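Citrinin polyketide synthase (Monascus purpureus, PDB 5MPT) builds the keto-aldehyde precursor of the mycotoxin citrinin from malonyl-CoA units as a multidomain non-reducing polyketide synthase, of which this chain is the C-methyltransferase domain. Local coordinates at residues Trp186-Val198 / Gly219-Val233. Numbering follows the deposited sequence. Where two conformers were deposited one is given.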
ATOM      1  N   TRP A 186       8.444  -3.927  -5.764  1.00 20.70           N
ATOM      2  CA  TRP A 186       8.069  -5.193  -5.151  1.00 20.98           C
ATOM      3  C   TRP A 186       7.095  -5.996  -6.002  1.00 20.45           C
ATOM      4  O   TRP A 186       7.087  -7.223  -5.901  1.00 20.08           O
ATOM      5  CB  TRP A 186       7.486  -4.943  -3.757  1.00 20.09           C
ATOM      6  CG  TRP A 186       8.574  -4.594  -2.802  1.00 21.23           C
ATOM      7  CD1 TRP A 186       9.422  -5.457  -2.170  1.00 23.38           C
ATOM      8  CD2 TRP A 186       8.982  -3.276  -2.418  1.00 20.75           C
ATOM      9  NE1 TRP A 186      10.327  -4.764  -1.402  1.00 23.44           N
ATOM     10  CE2 TRP A 186      10.068  -3.425  -1.527  1.00 23.01           C
ATOM     11  CE3 TRP A 186       8.507  -1.990  -2.703  1.00 19.26           C
ATOM     12  CZ2 TRP A 186      10.707  -2.349  -0.955  1.00 23.80           C
ATOM     13  CZ3 TRP A 186       9.151  -0.937  -2.149  1.00 20.11           C
ATOM     14  CH2 TRP A 186      10.230  -1.118  -1.262  1.00 22.46           C
ATOM     15  N   ILE A 187       6.335  -5.337  -6.878  1.00 20.77           N
ATOM     16  CA  ILE A 187       5.547  -6.056  -7.872  1.00 21.50           C
ATOM     17  C   ILE A 187       6.470  -6.762  -8.847  1.00 20.66           C
ATOM     18  O   ILE A 187       6.271  -7.928  -9.187  1.00 23.19           O
ATOM     19  CB  ILE A 187       4.581  -5.090  -8.592  1.00 22.70           C
ATOM     20  CG1 ILE A 187       3.581  -4.479  -7.594  1.00 24.41           C
ATOM     21  CG2 ILE A 187       3.839  -5.829  -9.701  1.00 23.82           C
ATOM     22  CD1 ILE A 187       2.643  -3.387  -8.197  1.00 25.36           C
ATOM     23  N   GLN A 188       7.512  -6.061  -9.302  1.00 20.82           N
ATOM     24  CA  GLN A 188       8.483  -6.692 -10.181  1.00 21.17           C
ATOM     25  C   GLN A 188       9.161  -7.852  -9.477  1.00 19.52           C
ATOM     26  O   GLN A 188       9.408  -8.887 -10.084  1.00 20.39           O
ATOM     27  CB  GLN A 188       9.495  -5.636 -10.641  1.00 22.39           C
ATOM     28  CG  GLN A 188      10.405  -6.082 -11.741  1.00 25.64           C
ATOM     29  CD  GLN A 188       9.732  -6.106 -13.101  1.00 27.63           C
ATOM     30  OE1 GLN A 188       9.173  -5.098 -13.546  1.00 29.15           O
ATOM     31  NE2 GLN A 188       9.780  -7.270 -13.773  1.00 26.58           N
ATOM     32  N   GLN A 189       9.473  -7.699  -8.197  1.00 18.85           N
ATOM     33  CA  GLN A 189      10.089  -8.788  -7.449  1.00 17.39           C
ATOM     34  C   GLN A 189       9.137  -9.977  -7.318  1.00 17.81           C
ATOM     35  O   GLN A 189       9.554 -11.137  -7.399  1.00 19.42           O
ATOM     36  CB  GLN A 189      10.532  -8.259  -6.085  1.00 18.04           C
ATOM     37  CG  GLN A 189      11.256  -9.295  -5.266  1.00 18.24           C
ATOM     38  CD  GLN A 189      11.635  -8.772  -3.906  1.00 22.07           C
ATOM     39  OE1 GLN A 189      10.961  -7.912  -3.371  1.00 24.10           O
ATOM     40  NE2 GLN A 189      12.718  -9.296  -3.330  1.00 23.90           N
ATOM     41  N   ALA A 190       7.847  -9.705  -7.160  1.00 18.96           N
ATOM     42  CA  ALA A 190       6.884 -10.783  -7.110  1.00 18.83           C
ATOM     43  C   ALA A 190       6.801 -11.506  -8.441  1.00 19.85           C
ATOM     44  O   ALA A 190       6.629 -12.732  -8.456  1.00 18.55           O
ATOM     45  CB  ALA A 190       5.508 -10.239  -6.673  1.00 19.98           C
ATOM     46  N   GLU A 191       6.891 -10.782  -9.561  1.00 21.37           N
ATOM     47  CA  GLU A 191       6.988 -11.451 -10.863  1.00 22.99           C
ATOM     48  C   GLU A 191       8.141 -12.448 -10.893  1.00 20.19           C
ATOM     49  O   GLU A 191       7.983 -13.573 -11.356  1.00 21.02           O
ATOM     50  CB  GLU A 191       7.158 -10.450 -11.996  1.00 27.05           C
ATOM     51  CG  GLU A 191       6.009  -9.471 -12.168  1.00 28.35           C
ATOM     52  CD  GLU A 191       6.329  -8.463 -13.253  1.00 30.69           C
ATOM     53  OE1 GLU A 191       6.378  -7.250 -12.930  1.00 32.01           O
ATOM     54  OE2 GLU A 191       6.564  -8.890 -14.412  1.00 32.43           O
ATOM     55  N   PHE A 192       9.327 -12.027 -10.449  1.00 19.25           N
ATOM     56  CA  PHE A 192      10.498 -12.896 -10.448  1.00 19.79           C
ATOM     57  C   PHE A 192      10.271 -14.131  -9.582  1.00 19.55           C
ATOM     58  O   PHE A 192      10.555 -15.275  -9.991  1.00 21.07           O
ATOM     59  CB  PHE A 192      11.714 -12.066  -9.983  1.00 18.55           C
ATOM     60  CG  PHE A 192      12.973 -12.842  -9.878  1.00 19.91           C
ATOM     61  CD1 PHE A 192      13.420 -13.630 -10.936  1.00 19.61           C
ATOM     62  CD2 PHE A 192      13.727 -12.787  -8.713  1.00 22.99           C
ATOM     63  CE1 PHE A 192      14.642 -14.301 -10.840  1.00 20.27           C
ATOM     64  CE2 PHE A 192      14.923 -13.492  -8.598  1.00 24.12           C
ATOM     65  CZ  PHE A 192      15.381 -14.242  -9.661  1.00 21.78           C
ATOM     66  N   PHE A 193       9.692 -13.930  -8.403  1.00 19.17           N
ATOM     67  CA  PHE A 193       9.390 -15.043  -7.527  1.00 19.38           C
ATOM     68  C   PHE A 193       8.475 -16.035  -8.237  1.00 19.53           C
ATOM     69  O   PHE A 193       8.743 -17.249  -8.278  1.00 19.92           O
ATOM     70  CB  PHE A 193       8.744 -14.528  -6.242  1.00 18.13           C
ATOM     71  CG  PHE A 193       7.989 -15.576  -5.495  1.00 18.82           C
ATOM     72  CD1 PHE A 193       8.647 -16.672  -4.954  1.00 19.18           C
ATOM     73  CD2 PHE A 193       6.616 -15.469  -5.334  1.00 19.41           C
ATOM     74  CE1 PHE A 193       7.981 -17.668  -4.283  1.00 20.66           C
ATOM     75  CE2 PHE A 193       5.926 -16.456  -4.649  1.00 21.65           C
ATOM     76  CZ  PHE A 193       6.603 -17.575  -4.127  1.00 21.91           C
ATOM     77  N   LEU A 194       7.372 -15.533  -8.809  1.00 21.46           N
ATOM     78  CA  LEU A 194       6.405 -16.429  -9.438  1.00 22.95           C
ATOM     79  C   LEU A 194       7.006 -17.153 -10.647  1.00 22.01           C
ATOM     80  O   LEU A 194       6.725 -18.338 -10.867  1.00 23.22           O
ATOM     81  CB  LEU A 194       5.154 -15.656  -9.841  1.00 26.54           C
ATOM     82  CG  LEU A 194       4.270 -15.193  -8.680  1.00 32.08           C
ATOM     83  CD1 LEU A 194       3.195 -14.222  -9.175  1.00 34.59           C
ATOM     84  CD2 LEU A 194       3.636 -16.405  -7.965  1.00 34.65           C
ATOM     85  N   GLU A 195       7.822 -16.458 -11.453  1.00 21.65           N
ATOM     86  CA  GLU A 195       8.447 -17.106 -12.594  1.00 22.14           C
ATOM     87  C   GLU A 195       9.352 -18.235 -12.131  1.00 22.56           C
ATOM     88  O   GLU A 195       9.310 -19.347 -12.678  1.00 22.39           O
ATOM     89  CB  GLU A 195       9.231 -16.081 -13.421  1.00 23.12           C
ATOM     90  CG  GLU A 195       9.852 -16.714 -14.626  1.00 26.84           C
ATOM     91  CD  GLU A 195      10.326 -15.717 -15.654  1.00 32.62           C
ATOM     92  OE1 GLU A 195      10.564 -14.560 -15.286  1.00 31.90           O
ATOM     93  OE2 GLU A 195      10.451 -16.085 -16.840  1.00 38.30           O
ATOM     94  N   GLN A 196      10.161 -17.980 -11.101  1.00 22.63           N
ATOM     95  CA  GLN A 196      11.061 -19.021 -10.608  1.00 23.01           C
ATOM     96  C   GLN A 196      10.271 -20.152  -9.968  1.00 22.01           C
ATOM     97  O   GLN A 196      10.676 -21.328 -10.013  1.00 23.09           O
ATOM     98  CB  GLN A 196      12.044 -18.408  -9.609  1.00 23.53           C
ATOM     99  CG  GLN A 196      13.052 -17.469 -10.256  1.00 22.97           C
ATOM    100  CD  GLN A 196      13.930 -18.214 -11.248  1.00 25.89           C
ATOM    101  OE1 GLN A 196      14.413 -19.310 -10.967  1.00 27.60           O
ATOM    102  NE2 GLN A 196      14.039 -17.677 -12.443  1.00 26.55           N
ATOM    103  N   LEU A 197       9.131 -19.803  -9.371  1.00 23.48           N
ATOM    104  CA  LEU A 197       8.229 -20.807  -8.801  0.85 23.92           C
ATOM    105  C   LEU A 197       7.698 -21.739  -9.876  1.00 23.89           C
ATOM    106  O   LEU A 197       7.774 -22.967  -9.750  1.00 21.07           O
ATOM    107  CB  LEU A 197       7.067 -20.115  -8.091  0.85 25.92           C
ATOM    108  CG  LEU A 197       5.983 -21.034  -7.534  0.85 28.68           C
ATOM    109  CD1 LEU A 197       6.556 -21.891  -6.427  0.85 25.37           C
ATOM    110  CD2 LEU A 197       4.773 -20.268  -7.027  0.85 25.27           C
ATOM    111  N   VAL A 198       7.158 -21.168 -10.949  1.00 23.92           N
ATOM    112  CA  VAL A 198       6.516 -21.970 -11.984  1.00 26.92           C
ATOM    113  C   VAL A 198       7.502 -22.918 -12.687  1.00 28.78           C
ATOM    114  O   VAL A 198       7.128 -24.053 -13.044  1.00 29.03           O
ATOM    115  CB  VAL A 198       5.786 -20.992 -12.935  1.00 26.75           C
ATOM    116  CG1 VAL A 198       5.253 -21.669 -14.176  1.00 28.66           C
ATOM    117  CG2 VAL A 198       4.641 -20.340 -12.208  1.00 25.56           C
ATOM    118  N   GLY A 219      -2.755  -2.603 -10.230  1.00 23.79           N
ATOM    119  CA  GLY A 219      -1.354  -2.221 -10.225  1.00 22.35           C
ATOM    120  C   GLY A 219      -0.450  -3.431 -10.228  1.00 21.82           C
ATOM    121  O   GLY A 219       0.628  -3.420 -10.839  1.00 23.38           O
ATOM    122  N   THR A 220      -0.880  -4.489  -9.561  1.00 21.11           N
ATOM    123  CA  THR A 220      -0.215  -5.771  -9.614  1.00 20.90           C
ATOM    124  C   THR A 220      -0.722  -6.587 -10.790  1.00 22.41           C
ATOM    125  O   THR A 220       0.069  -7.214 -11.500  1.00 22.40           O
ATOM    126  CB  THR A 220      -0.448  -6.518  -8.299  1.00 20.95           C
ATOM    127  OG1 THR A 220       0.094  -5.750  -7.215  1.00 21.30           O
ATOM    128  CG2 THR A 220       0.205  -7.900  -8.331  1.00 21.58           C
ATOM    129  N   THR A 221      -2.032  -6.567 -11.001  1.00 23.34           N
ATOM    130  CA  THR A 221      -2.651  -7.378 -12.037  1.00 25.40           C
ATOM    131  C   THR A 221      -2.036  -7.115 -13.401  1.00 26.17           C
ATOM    132  O   THR A 221      -1.832  -8.053 -14.183  1.00 27.37           O
ATOM    133  CB  THR A 221      -4.150  -7.094 -12.073  1.00 26.88           C
ATOM    134  OG1 THR A 221      -4.621  -6.870 -10.736  1.00 26.76           O
ATOM    135  CG2 THR A 221      -4.898  -8.247 -12.710  1.00 27.51           C
ATOM    136  N   VAL A 222      -1.744  -5.853 -13.713  1.00 26.48           N
ATOM    137  CA  VAL A 222      -1.254  -5.523 -15.047  1.00 27.06           C
ATOM    138  C   VAL A 222       0.095  -6.169 -15.337  1.00 27.02           C
ATOM    139  O   VAL A 222       0.446  -6.343 -16.504  1.00 30.97           O
ATOM    140  CB  VAL A 222      -1.183  -3.996 -15.271  1.00 27.28           C
ATOM    141  CG1 VAL A 222      -0.152  -3.326 -14.351  1.00 25.30           C
ATOM    142  CG2 VAL A 222      -0.858  -3.699 -16.718  1.00 29.26           C
ATOM    143  N   LYS A 223       0.875  -6.516 -14.307  1.00 22.96           N
ATOM    144  CA  LYS A 223       2.106  -7.264 -14.501  1.00 22.73           C
ATOM    145  C   LYS A 223       1.912  -8.776 -14.472  1.00 22.85           C
ATOM    146  O   LYS A 223       2.630  -9.496 -15.181  1.00 24.32           O
ATOM    147  CB  LYS A 223       3.119  -6.873 -13.429  1.00 24.05           C
ATOM    148  CG  LYS A 223       3.470  -5.379 -13.429  1.00 27.97           C
ATOM    149  CD  LYS A 223       3.922  -4.861 -14.789  1.00 30.28           C
ATOM    150  CE  LYS A 223       5.257  -5.433 -15.165  1.00 31.78           C
ATOM    151  NZ  LYS A 223       6.307  -4.938 -14.225  1.00 32.53           N
ATOM    152  N   MET A 224       0.977  -9.279 -13.665  1.00 25.25           N
ATOM    153  CA  MET A 224       0.846 -10.723 -13.512  1.00 24.52           C
ATOM    154  C   MET A 224       0.307 -11.368 -14.782  1.00 24.87           C
ATOM    155  O   MET A 224       0.720 -12.478 -15.149  1.00 27.25           O
ATOM    156  CB  MET A 224      -0.058 -11.028 -12.327  1.00 24.23           C
ATOM    157  CG  MET A 224       0.510 -10.590 -10.992  1.00 26.14           C
ATOM    158  SD  MET A 224       2.062 -11.412 -10.631  1.00 30.41           S
ATOM    159  CE  MET A 224       3.032 -10.178  -9.792  1.00 31.36           C
ATOM    160  N   LEU A 225      -0.615 -10.694 -15.466  1.00 25.15           N
ATOM    161  CA  LEU A 225      -1.300 -11.328 -16.592  1.00 29.63           C
ATOM    162  C   LEU A 225      -0.358 -11.546 -17.761  1.00 32.18           C
ATOM    163  O   LEU A 225      -0.295 -12.680 -18.266  1.00 32.18           O
ATOM    164  CB  LEU A 225      -2.521 -10.495 -16.996  1.00 32.03           C
ATOM    165  CG  LEU A 225      -3.804 -10.651 -16.169  1.00 35.22           C
ATOM    166  CD1 LEU A 225      -3.506 -10.853 -14.688  1.00 37.77           C
ATOM    167  CD2 LEU A 225      -4.714  -9.460 -16.368  1.00 35.68           C
ATOM    168  N   PRO A 226       0.376 -10.534 -18.250  1.00 32.77           N
ATOM    169  CA  PRO A 226       1.393 -10.794 -19.282  1.00 31.07           C
ATOM    170  C   PRO A 226       2.417 -11.809 -18.843  1.00 28.87           C
ATOM    171  O   PRO A 226       2.890 -12.611 -19.665  1.00 29.56           O
ATOM    172  CB  PRO A 226       2.030  -9.415 -19.500  1.00 33.59           C
ATOM    173  CG  PRO A 226       1.032  -8.454 -19.037  1.00 35.21           C
ATOM    174  CD  PRO A 226       0.290  -9.101 -17.922  1.00 34.31           C
ATOM    175  N   LEU A 227       2.793 -11.785 -17.563  1.00 27.96           N
ATOM    176  CA  LEU A 227       3.713 -12.798 -17.053  1.00 28.53           C
ATOM    177  C   LEU A 227       3.152 -14.205 -17.246  1.00 28.63           C
ATOM    178  O   LEU A 227       3.846 -15.092 -17.745  1.00 28.50           O
ATOM    179  CB  LEU A 227       4.021 -12.539 -15.578  1.00 29.61           C
ATOM    180  CG  LEU A 227       4.906 -13.625 -14.945  1.00 31.36           C
ATOM    181  CD1 LEU A 227       6.298 -13.617 -15.573  1.00 33.18           C
ATOM    182  CD2 LEU A 227       5.008 -13.491 -13.441  1.00 31.41           C
ATOM    183  N   LEU A 228       1.909 -14.438 -16.824  1.00 28.65           N
ATOM    184  CA  LEU A 228       1.336 -15.778 -16.956  1.00 28.33           C
ATOM    185  C   LEU A 228       1.107 -16.141 -18.421  1.00 30.71           C
ATOM    186  O   LEU A 228       1.223 -17.308 -18.807  1.00 29.51           O
ATOM    187  CB  LEU A 228       0.033 -15.854 -16.169  1.00 26.71           C
ATOM    188  CG  LEU A 228       0.209 -15.661 -14.660  1.00 25.83           C
ATOM    189  CD1 LEU A 228      -1.093 -15.306 -13.985  1.00 24.96           C
ATOM    190  CD2 LEU A 228       0.776 -16.931 -14.071  1.00 26.22           C
ATOM    191  N   GLU A 229       0.762 -15.152 -19.243  1.00 34.13           N
ATOM    192  CA  GLU A 229       0.655 -15.359 -20.682  1.00 39.38           C
ATOM    193  C   GLU A 229       1.964 -15.897 -21.254  1.00 36.38           C
ATOM    194  O   GLU A 229       1.975 -16.893 -21.986  1.00 35.61           O
ATOM    195  CB  GLU A 229       0.266 -14.033 -21.337  1.00 49.32           C
ATOM    196  CG  GLU A 229      -0.076 -14.066 -22.812  1.00 59.91           C
ATOM    197  CD  GLU A 229      -0.530 -12.700 -23.316  1.00 67.61           C
ATOM    198  OE1 GLU A 229       0.197 -11.703 -23.089  1.00 71.28           O
ATOM    199  OE2 GLU A 229      -1.622 -12.617 -23.919  1.00 68.86           O
ATOM    200  N   ARG A 230       3.087 -15.280 -20.895  1.00 41.06           N
ATOM    201  CA  ARG A 230       4.389 -15.661 -21.446  0.52 42.95           C
ATOM    202  C   ARG A 230       4.881 -16.996 -20.902  1.00 41.31           C
ATOM    203  O   ARG A 230       5.585 -17.732 -21.600  1.00 35.85           O
ATOM    204  CB  ARG A 230       5.425 -14.573 -21.142  0.52 45.47           C
ATOM    205  CG  ARG A 230       6.868 -15.072 -21.137  0.52 44.02           C
ATOM    206  CD  ARG A 230       7.871 -13.938 -21.098  0.52 41.79           C
ATOM    207  NE  ARG A 230       7.828 -13.194 -19.843  0.52 39.83           N
ATOM    208  CZ  ARG A 230       8.521 -13.509 -18.751  0.52 37.39           C
ATOM    209  NH1 ARG A 230       9.319 -14.566 -18.736  0.52 36.35           N
ATOM    210  NH2 ARG A 230       8.422 -12.758 -17.664  0.52 37.63           N
ATOM    211  N   LEU A 231       4.561 -17.311 -19.646  1.00 37.51           N
ATOM    212  CA  LEU A 231       4.989 -18.600 -19.101  1.00 35.01           C
ATOM    213  C   LEU A 231       4.221 -19.762 -19.724  1.00 34.30           C
ATOM    214  O   LEU A 231       4.779 -20.856 -19.877  1.00 35.74           O
ATOM    215  CB  LEU A 231       4.836 -18.636 -17.584  1.00 35.36           C
ATOM    216  CG  LEU A 231       5.680 -17.597 -16.853  1.00 35.24           C
ATOM    217  CD1 LEU A 231       5.357 -17.627 -15.360  1.00 32.69           C
ATOM    218  CD2 LEU A 231       7.204 -17.793 -17.134  1.00 37.70           C
ATOM    219  N   GLY A 232       2.968 -19.542 -20.102  1.00 34.01           N
ATOM    220  CA  GLY A 232       2.195 -20.512 -20.846  1.00 36.45           C
ATOM    221  C   GLY A 232       1.813 -21.773 -20.105  1.00 39.87           C
ATOM    222  O   GLY A 232       1.468 -22.766 -20.750  1.00 44.55           O
ATOM    223  N   VAL A 233       1.850 -21.778 -18.776  1.00 39.80           N
ATOM    224  CA  VAL A 233       1.382 -22.962 -18.055  1.00 41.84           C
ATOM    225  C   VAL A 233      -0.086 -22.762 -17.689  1.00 37.05           C
ATOM    226  O   VAL A 233      -0.529 -21.624 -17.489  1.00 31.27           O
ATOM    227  CB  VAL A 233       2.224 -23.258 -16.806  1.00 47.10           C
ATOM    228  CG1 VAL A 233       3.656 -23.656 -17.208  1.00 48.15           C
ATOM    229  CG2 VAL A 233       2.185 -22.071 -15.845  1.00 47.53           C
TER
HETATM  230  O   HOH W   1       4.945  -8.791 -16.515  1.00 32.42           O
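Met224 of helix 221-231 packs as a knob into a hole formed by Ile187, Ala190, Glu191 and Leu194 of helix 186-198, with the short segment axes 9.9 Å apart and nearly parallel (crossing angle -25°). A turn about CB-CG (chi2 -61°) folds its chain back, leaving the CE methyl 4.0 Å from Ala190 CB while SD lies 3.4 Å from Leu194 CD1. Further along, Leu227 CD2 rests against the backbone of Glu191, and Val233, just past helix 221-231, puts CG2 3.5 Å from Val198 CG1. At the other end Ile187 CD1 reaches Gly219 O and Thr220 OG1, a hydroxyl hydrogen-bonded to Thr285.

On the side of the contact away from the sheet, polar groups pair. Lys223 curls back through successive bends, placing NZ 2.7 Å from Glu191 OE1 in a salt bridge on the syn lone pair; NZ also donates to Gln188 OE1 from above the carbonyl plane. A water bridges Glu191 OE2 to Lys223 O, so both carboxylate oxygens are engaged. In one of two conformers, Arg230 NH1 donates to Glu195 OE2 (2.7 Å) from above the carboxylate plane, a salt bridge that may not persist.

Met224 also touches Tyr237 and Ile187 touches Leu314, so both helices pack on the central sheet. Gly219 N binds the carboxylate of S-adenosyl-L-homocysteine, placing the contact beside the methyl-donor site of a Rossmann-like class I methyltransferase fold.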